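Local coordinates for CELL division protein FTSZ (Haloferax volcanii, PDB 4B45) that binds GTP, probably hydrolyses it, and takes part in cell shape control as an archaeal tubulin-like cytoskeletal protein, at residues I182-A185 with I186-R189. Residues are numbered along the deposited sequence; the frame is centred on the assembly and turned at random.
With GSP (5'-guanosine-diphosphate-monothiophosphate), chain C.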
loop_
_atom_site.group_PDB
_atom_site.type_symbol
_atom_site.label_atom_id
_atom_site.label_comp_id
_atom_site.label_asym_id
_atom_site.label_seq_id
_atom_site.Cartn_x
_atom_site.Cartn_y
_atom_site.Cartn_z
ATOM N N ILE A 182 4.465 -6.814 -9.363
ATOM C CA ILE A 182 3.693 -5.740 -8.734
ATOM C C ILE A 182 3.797 -5.820 -7.223
ATOM O O ILE A 182 4.049 -4.824 -6.545
ATOM C CB ILE A 182 2.207 -5.818 -9.080
ATOM C CG1 ILE A 182 1.994 -5.666 -10.586
ATOM C CG2 ILE A 182 1.433 -4.754 -8.308
ATOM C CD1 ILE A 182 0.572 -5.994 -11.027
ATOM N N ASN A 183 3.610 -7.018 -6.693
ATOM C CA ASN A 183 3.649 -7.196 -5.254
ATOM C C ASN A 183 5.003 -6.802 -4.685
ATOM O O ASN A 183 5.095 -6.191 -3.613
ATOM C CB ASN A 183 3.344 -8.645 -4.887
ATOM C CG ASN A 183 1.931 -9.042 -5.216
ATOM O OD1 ASN A 183 1.061 -8.191 -5.443
ATOM N ND2 ASN A 183 1.683 -10.342 -5.234
ATOM N N GLU A 184 6.055 -7.161 -5.407
ATOM C CA GLU A 184 7.403 -6.897 -4.941
ATOM C C GLU A 184 7.734 -5.402 -4.952
ATOM O O GLU A 184 8.436 -4.905 -4.064
ATOM C CB GLU A 184 8.411 -7.680 -5.773
ATOM C CG GLU A 184 8.524 -9.138 -5.386
ATOM C CD GLU A 184 9.495 -9.358 -4.241
ATOM O OE1 GLU A 184 9.319 -8.724 -3.174
ATOM O OE2 GLU A 184 10.437 -10.167 -4.410
ATOM N N ALA A 185 7.235 -4.690 -5.960
ATOM C CA ALA A 185 7.492 -3.258 -6.045
ATOM C C ALA A 185 6.728 -2.581 -4.927
ATOM O O ALA A 185 7.218 -1.644 -4.295
ATOM C CB ALA A 185 7.066 -2.707 -7.390
ATOM N N ILE A 186 5.520 -3.061 -4.668
ATOM C CA ILE A 186 4.714 -2.439 -3.630
ATOM C C ILE A 186 5.347 -2.709 -2.285
ATOM O O ILE A 186 5.454 -1.808 -1.445
ATOM C CB ILE A 186 3.258 -2.903 -3.670
ATOM C CG1 ILE A 186 2.573 -2.265 -4.872
ATOM C CG2 ILE A 186 2.526 -2.463 -2.412
ATOM C CD1 ILE A 186 2.674 -0.745 -4.864
ATOM N N ALA A 187 5.811 -3.938 -2.104
ATOM C CA ALA A 187 6.459 -4.316 -0.860
ATOM C C ALA A 187 7.661 -3.429 -0.528
ATOM O O ALA A 187 7.805 -2.988 0.611
ATOM C CB ALA A 187 6.863 -5.752 -0.900
ATOM N N ARG A 188 8.519 -3.177 -1.514
ATOM C CA ARG A 188 9.695 -2.327 -1.313
ATOM C C ARG A 188 9.307 -0.904 -0.919
ATOM O O ARG A 188 9.836 -0.357 0.043
ATOM C CB ARG A 188 10.565 -2.285 -2.570
ATOM C CG ARG A 188 11.582 -1.158 -2.557
ATOM C CD ARG A 188 11.874 -0.656 -3.970
ATOM N NE ARG A 188 12.997 -1.356 -4.588
ATOM C CZ ARG A 188 13.282 -1.320 -5.887
ATOM N NH1 ARG A 188 12.522 -0.626 -6.725
ATOM N NH2 ARG A 188 14.325 -1.991 -6.352
ATOM N N ARG A 189 8.377 -0.318 -1.672
ATOM C CA ARG A 189 7.823 1.001 -1.370
ATOM C C ARG A 189 7.219 1.127 0.023
ATOM O O ARG A 189 7.542 2.053 0.768
ATOM C CB ARG A 189 6.735 1.363 -2.381
ATOM C CG ARG A 189 7.260 1.902 -3.673
ATOM C CD ARG A 189 6.257 1.678 -4.769
ATOM N NE ARG A 189 6.686 2.206 -6.063
ATOM C CZ ARG A 189 7.688 1.704 -6.783
ATOM N NH1 ARG A 189 8.397 0.668 -6.332
ATOM N NH2 ARG A 189 7.991 2.247 -7.953
HETATM P PG GSP C . -12.617 -14.298 -5.982
HETATM O O3B GSP C . -12.158 -13.703 -4.565
HETATM S S1G GSP C . -12.570 -12.978 -7.575
HETATM O O2G GSP C . -11.757 -15.545 -6.340
HETATM O O3G GSP C . -14.042 -14.629 -5.781
HETATM P PB GSP C . -10.795 -12.940 -4.229
HETATM O O1B GSP C . -9.763 -13.809 -3.553
HETATM O O2B GSP C . -11.137 -11.802 -3.277
HETATM P PA GSP C . -8.678 -11.811 -5.685
HETATM O O1A GSP C . -7.808 -12.702 -6.531
HETATM O O2A GSP C . -7.963 -11.565 -4.382
HETATM O O3A GSP C . -10.138 -12.365 -5.535
HETATM O "O5'" GSP C . -8.831 -10.404 -6.323
HETATM C "C5'" GSP C . -8.874 -10.192 -7.694
HETATM C "C4'" GSP C . -8.232 -8.929 -8.083
HETATM O "O4'" GSP C . -6.949 -8.846 -7.536
HETATM C "C3'" GSP C . -8.057 -8.814 -9.544
HETATM O "O3'" GSP C . -8.087 -7.469 -9.830
HETATM C "C2'" GSP C . -6.719 -9.338 -9.797
HETATM O "O2'" GSP C . -6.180 -8.717 -10.915
HETATM C "C1'" GSP C . -5.987 -8.914 -8.619
HETATM N N9 GSP C . -4.922 -9.793 -8.178
HETATM C C8 GSP C . -4.987 -11.121 -8.035
HETATM N N7 GSP C . -3.812 -11.570 -7.553
HETATM C C5 GSP C . -2.984 -10.497 -7.373
HETATM C C6 GSP C . -1.655 -10.371 -6.885
HETATM O O6 GSP C . -0.916 -11.470 -6.488
HETATM N N1 GSP C . -1.105 -9.134 -6.835
HETATM C C2 GSP C . -1.812 -8.049 -7.224
HETATM N N2 GSP C . -1.156 -6.738 -7.137
HETATM N N3 GSP C . -3.071 -8.120 -7.683
HETATM C C4 GSP C . -3.681 -9.361 -7.771
#
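The carbonyl O of Ala185 is gripped twice by Arg189, one turn further along the helix, through the backbone and the side chain of the same residue. It illustrates a general point: a helix carbonyl already spent on its i+4 amide can take a second donor from a side chain of the same helix. The backbone N-H delivers a nearly straight bond, Arg189 N to Ala185 O at 3.2 Å (N-H...O 174°). The second donor comes over the other face of the carbonyl: Arg189 NH1 stands 3.3 Å from Ala185 O, well above the carbonyl plane, while the oxygen lies at the edge of the guanidinium, somewhat tilted from its plane. Because CG turns back beside the backbone N (chi1 -81°) and the chain then runs extended to NE, the arginine passes alongside this oxygen, with its NH1 3.8 Å from the Ala185 CB methyl. With the guanidinium gone, as in a leucine in its place, Ala185 O would probably rely on the backbone N-H alone, and packing against Phe168 and strand 222-231 would probably be lost in part. The preceding i to i+4 bonds continue the helical ladder, the shortest being Ala187 N to Asn183 O at 2.8 Å. Ile182 CG2 and Ile186 CG1 meet more loosely, at 4.4 Å.

Toward the nucleotide, Asn183 reads the guanine edge. Asn183 OD1 accepts from GSP N1 at 2.7 Å and, more weakly, from N2, while Asn183 ND2 donates to GSP O6 at 3.1 Å; with its oxygen accepting and its nitrogen donating, the carboxamide is fixed in rotation, and Ile182 CG2 packs against N2. Helix 175-196 is the central helix of the tubulin/FtsZ fold, joining the nucleotide-binding and C-terminal domains. Leu15 of helix 9-26 touches Asn183 and Ile186; Phe168 covers Ile182, Ile186 and Arg189, and Leu225 and Tyr227 of strand 222-231 pack against Arg189.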